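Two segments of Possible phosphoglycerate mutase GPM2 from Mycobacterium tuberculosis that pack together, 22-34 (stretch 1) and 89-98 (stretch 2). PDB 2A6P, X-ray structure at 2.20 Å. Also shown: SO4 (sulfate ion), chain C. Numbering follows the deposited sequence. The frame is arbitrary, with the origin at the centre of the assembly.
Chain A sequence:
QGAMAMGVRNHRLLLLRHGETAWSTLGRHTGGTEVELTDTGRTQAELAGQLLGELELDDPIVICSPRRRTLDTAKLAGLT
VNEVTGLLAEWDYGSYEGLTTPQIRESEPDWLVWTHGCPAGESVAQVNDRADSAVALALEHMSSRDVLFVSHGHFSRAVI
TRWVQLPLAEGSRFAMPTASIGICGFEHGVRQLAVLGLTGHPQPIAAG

Stretch 1 22-34: AWSTLGRHTGGTE
Stretch 2 89-98: AEWDYGSYEG

The most unusual feature of this contact is one carboxylate, that of Glu97, which gathers a cluster of donors from the turn at Gly31–Thr33. Thr33 OG1 donates to Glu97 OE2 over a very short 2.5 Å, and Gly31 N donates to the same OE2 at 3.0 Å with a nearly straight angle of 168°. Two weak bonds complete the set: Gly31 N to Glu97 OE1 (3.1 Å, 129°) and Thr33 N to Glu97 OE2 (3.4 Å, 147°). The CA-to-CB bond of Glu97 points sideways; chi1 t, chi2 p and chi3 21° bring the carboxylate to the loop. The CA-to-CB bond of Thr33 points toward stretch 2, with chi1 m. A water extends the network, its oxygen accepting from Gly32 N at 2.6 Å and donating to Glu97 OE1 at 2.6 Å.

Residues 22-25 have helical phi/psi without the regular bonds, 95-96 form a 3-10 segment, and Arg28 to Thr33 are loop or turn. Gly31 (phi/psi -111/-100) fits where a side chain would not: an ideal CB would lie 2.9 Å from Glu97 OE1, a clash. Its CA is 5.2 Å from Asp92 CA, while His29 CA and Gly98 CA are 5.1 Å apart.

At this second register point the backbone bonds directly, Gly98 N to His29 O at 2.8 Å and 166°. Arg28 (m, t, p, chi4 179°) donates from NE to Gly98 O at 3.0 Å and 171°, the oxygen lying near the guanidinium plane. Gly98 adopts 89/-18, angles that would jam a CB against the preceding carbonyl. Trp23 (chi1 m, chi2 34°) approaches obliquely, CZ3 to Gly98 CA 3.6 Å.

His29 (chi1 m, chi2 71°) turns its ring edge toward the face of Tyr93 (chi1 m, chi2 110°), centroids 4.9 Å apart, planes at 79°. His29 CB sits 3.7 Å from the Tyr93 ring centroid, 5° off the normal, a CH-pi contact.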

# COMPACT_ATOMS: atom_id res chain seq x y z
N ALA A 22 -6.47 -18.98 -15.76
CA ALA A 22 -5.81 -19.04 -17.07
C ALA A 22 -5.82 -17.68 -17.76
O ALA A 22 -4.93 -17.40 -18.57
CB ALA A 22 -6.51 -20.08 -17.95
N TRP A 23 -6.81 -16.85 -17.45
CA TRP A 23 -6.93 -15.52 -18.06
C TRP A 23 -6.05 -14.46 -17.37
O TRP A 23 -5.44 -13.62 -18.04
CB TRP A 23 -8.39 -15.06 -18.04
CG TRP A 23 -9.25 -15.66 -19.12
CD1 TRP A 23 -9.15 -16.92 -19.65
CD2 TRP A 23 -10.37 -15.05 -19.78
NE1 TRP A 23 -10.13 -17.12 -20.60
CE2 TRP A 23 -10.90 -15.99 -20.69
CE3 TRP A 23 -10.98 -13.78 -19.68
CZ2 TRP A 23 -12.01 -15.71 -21.50
CZ3 TRP A 23 -12.08 -13.51 -20.49
CH2 TRP A 23 -12.59 -14.47 -21.39
N SER A 24 -5.98 -14.49 -16.05
CA SER A 24 -5.18 -13.51 -15.32
C SER A 24 -3.70 -13.61 -15.67
O SER A 24 -3.02 -12.59 -15.80
CB SER A 24 -5.36 -13.65 -13.81
OG SER A 24 -4.81 -14.86 -13.34
N THR A 25 -3.21 -14.83 -15.82
CA THR A 25 -1.81 -15.06 -16.14
C THR A 25 -1.45 -14.45 -17.49
O THR A 25 -0.29 -14.11 -17.73
CB THR A 25 -1.49 -16.55 -16.19
OG1 THR A 25 -2.22 -17.15 -17.26
CG2 THR A 25 -1.88 -17.21 -14.89
N LEU A 26 -2.45 -14.33 -18.36
CA LEU A 26 -2.24 -13.78 -19.70
C LEU A 26 -2.51 -12.28 -19.74
O LEU A 26 -2.35 -11.65 -20.79
CB LEU A 26 -3.15 -14.48 -20.71
CG LEU A 26 -2.82 -15.96 -20.97
CD1 LEU A 26 -3.82 -16.54 -21.94
CD2 LEU A 26 -1.41 -16.09 -21.54
N GLY A 27 -2.92 -11.72 -18.61
CA GLY A 27 -3.20 -10.30 -18.54
C GLY A 27 -4.52 -9.93 -19.19
O GLY A 27 -4.74 -8.77 -19.54
N ARG A 28 -5.40 -10.93 -19.36
CA ARG A 28 -6.71 -10.72 -19.97
C ARG A 28 -7.69 -10.17 -18.94
O ARG A 28 -7.67 -10.56 -17.78
CB ARG A 28 -7.24 -12.05 -20.53
CG ARG A 28 -6.31 -12.71 -21.54
CD ARG A 28 -6.87 -14.03 -22.07
NE ARG A 28 -8.04 -13.85 -22.93
CZ ARG A 28 -8.69 -14.85 -23.53
NH1 ARG A 28 -8.27 -16.10 -23.36
NH2 ARG A 28 -9.75 -14.60 -24.31
N HIS A 29 -8.54 -9.24 -19.37
CA HIS A 29 -9.53 -8.64 -18.48
C HIS A 29 -10.74 -9.57 -18.36
O HIS A 29 -11.38 -9.87 -19.36
CB HIS A 29 -9.96 -7.27 -19.00
CG HIS A 29 -8.91 -6.20 -18.84
ND1 HIS A 29 -7.76 -6.17 -19.59
CD2 HIS A 29 -8.83 -5.16 -17.98
CE1 HIS A 29 -7.01 -5.16 -19.20
NE2 HIS A 29 -7.63 -4.52 -18.22
N THR A 30 -11.02 -10.01 -17.13
CA THR A 30 -12.14 -10.91 -16.86
C THR A 30 -13.18 -10.23 -15.97
O THR A 30 -12.89 -9.84 -14.84
CB THR A 30 -11.66 -12.20 -16.15
OG1 THR A 30 -10.53 -12.74 -16.85
CG2 THR A 30 -12.77 -13.24 -16.13
N GLY A 31 -14.39 -10.08 -16.49
CA GLY A 31 -15.47 -9.45 -15.76
C GLY A 31 -16.51 -10.49 -15.40
O GLY A 31 -16.33 -11.25 -14.45
N GLY A 32 -17.60 -10.54 -16.17
CA GLY A 32 -18.63 -11.52 -15.90
C GLY A 32 -18.28 -12.94 -16.30
O GLY A 32 -18.90 -13.89 -15.81
N THR A 33 -17.28 -13.11 -17.17
CA THR A 33 -16.88 -14.45 -17.60
C THR A 33 -16.48 -15.34 -16.42
O THR A 33 -15.69 -14.96 -15.57
CB THR A 33 -15.69 -14.37 -18.59
OG1 THR A 33 -16.05 -13.55 -19.70
CG2 THR A 33 -15.34 -15.76 -19.11
N GLU A 34 -17.04 -16.55 -16.39
CA GLU A 34 -16.76 -17.50 -15.31
C GLU A 34 -15.54 -18.38 -15.59
O GLU A 34 -15.66 -19.49 -16.12
CB GLU A 34 -17.98 -18.39 -15.07
CG GLU A 34 -19.19 -17.63 -14.55
CD GLU A 34 -19.01 -17.13 -13.11
OE1 GLU A 34 -17.96 -17.42 -12.49
OE2 GLU A 34 -19.94 -16.46 -12.61
N ALA A 89 -18.53 -7.39 -7.51
CA ALA A 89 -18.17 -7.94 -8.81
C ALA A 89 -17.08 -7.11 -9.49
O ALA A 89 -16.92 -5.92 -9.22
CB ALA A 89 -19.41 -8.03 -9.71
N GLU A 90 -16.30 -7.74 -10.37
CA GLU A 90 -15.25 -7.00 -11.06
C GLU A 90 -15.86 -5.95 -11.97
O GLU A 90 -17.06 -5.96 -12.24
CB GLU A 90 -14.37 -7.94 -11.89
CG GLU A 90 -13.24 -7.23 -12.65
CD GLU A 90 -12.35 -6.38 -11.74
OE1 GLU A 90 -12.83 -5.36 -11.20
OE2 GLU A 90 -11.18 -6.75 -11.57
N TRP A 91 -15.02 -5.03 -12.43
CA TRP A 91 -15.44 -3.98 -13.34
C TRP A 91 -16.04 -4.67 -14.56
O TRP A 91 -15.43 -5.59 -15.09
CB TRP A 91 -14.21 -3.17 -13.78
CG TRP A 91 -14.49 -1.82 -14.37
CD1 TRP A 91 -15.36 -1.53 -15.39
CD2 TRP A 91 -13.88 -0.57 -13.99
NE1 TRP A 91 -15.32 -0.18 -15.66
CE2 TRP A 91 -14.43 0.43 -14.82
CE3 TRP A 91 -12.92 -0.21 -13.03
CZ2 TRP A 91 -14.05 1.78 -14.72
CZ3 TRP A 91 -12.55 1.14 -12.92
CH2 TRP A 91 -13.12 2.12 -13.77
N ASP A 92 -17.23 -4.26 -15.00
CA ASP A 92 -17.86 -4.85 -16.19
C ASP A 92 -17.09 -4.34 -17.40
O ASP A 92 -17.18 -3.16 -17.74
CB ASP A 92 -19.31 -4.41 -16.30
CG ASP A 92 -19.99 -4.94 -17.55
OD1 ASP A 92 -19.32 -5.63 -18.36
OD2 ASP A 92 -21.19 -4.65 -17.74
N TYR A 93 -16.34 -5.22 -18.06
CA TYR A 93 -15.52 -4.80 -19.20
C TYR A 93 -16.22 -4.68 -20.54
O TYR A 93 -15.59 -4.29 -21.52
CB TYR A 93 -14.32 -5.73 -19.34
CG TYR A 93 -13.41 -5.71 -18.12
CD1 TYR A 93 -13.32 -6.82 -17.27
CD2 TYR A 93 -12.65 -4.58 -17.82
CE1 TYR A 93 -12.49 -6.80 -16.15
CE2 TYR A 93 -11.82 -4.54 -16.70
CZ TYR A 93 -11.74 -5.66 -15.86
OH TYR A 93 -10.93 -5.61 -14.76
N GLY A 94 -17.51 -4.99 -20.59
CA GLY A 94 -18.23 -4.88 -21.85
C GLY A 94 -17.48 -5.40 -23.07
O GLY A 94 -17.05 -6.55 -23.10
N SER A 95 -17.29 -4.54 -24.06
CA SER A 95 -16.62 -4.91 -25.30
C SER A 95 -15.19 -5.41 -25.12
O SER A 95 -14.70 -6.21 -25.93
CB SER A 95 -16.60 -3.71 -26.26
OG SER A 95 -17.87 -3.10 -26.39
N TYR A 96 -14.52 -4.94 -24.08
CA TYR A 96 -13.13 -5.32 -23.83
C TYR A 96 -12.93 -6.65 -23.10
O TYR A 96 -11.80 -7.12 -22.93
CB TYR A 96 -12.44 -4.19 -23.06
CG TYR A 96 -12.28 -2.91 -23.85
CD1 TYR A 96 -11.82 -1.74 -23.23
CD2 TYR A 96 -12.55 -2.86 -25.22
CE1 TYR A 96 -11.64 -0.56 -23.95
CE2 TYR A 96 -12.37 -1.67 -25.95
CZ TYR A 96 -11.91 -0.53 -25.31
OH TYR A 96 -11.73 0.64 -26.01
N GLU A 97 -14.01 -7.28 -22.68
CA GLU A 97 -13.92 -8.57 -22.01
C GLU A 97 -12.97 -9.48 -22.80
O GLU A 97 -13.10 -9.64 -24.01
CB GLU A 97 -15.31 -9.20 -21.94
CG GLU A 97 -15.39 -10.55 -21.24
CD GLU A 97 -15.31 -10.42 -19.74
OE1 GLU A 97 -15.60 -9.31 -19.24
OE2 GLU A 97 -14.98 -11.41 -19.06
N GLY A 98 -12.01 -10.07 -22.11
CA GLY A 98 -11.09 -10.97 -22.78
C GLY A 98 -9.85 -10.33 -23.37
O GLY A 98 -8.88 -11.04 -23.65
S SO4 C . -8.78 -12.13 -13.48
O1 SO4 C . -7.51 -12.09 -12.68
O2 SO4 C . -9.05 -13.62 -13.82
O3 SO4 C . -9.85 -11.72 -12.66
O4 SO4 C . -8.43 -11.51 -14.73
O HOH W 1 -17.27 -9.87 -11.79
O HOH W 2 -17.74 -8.56 -17.92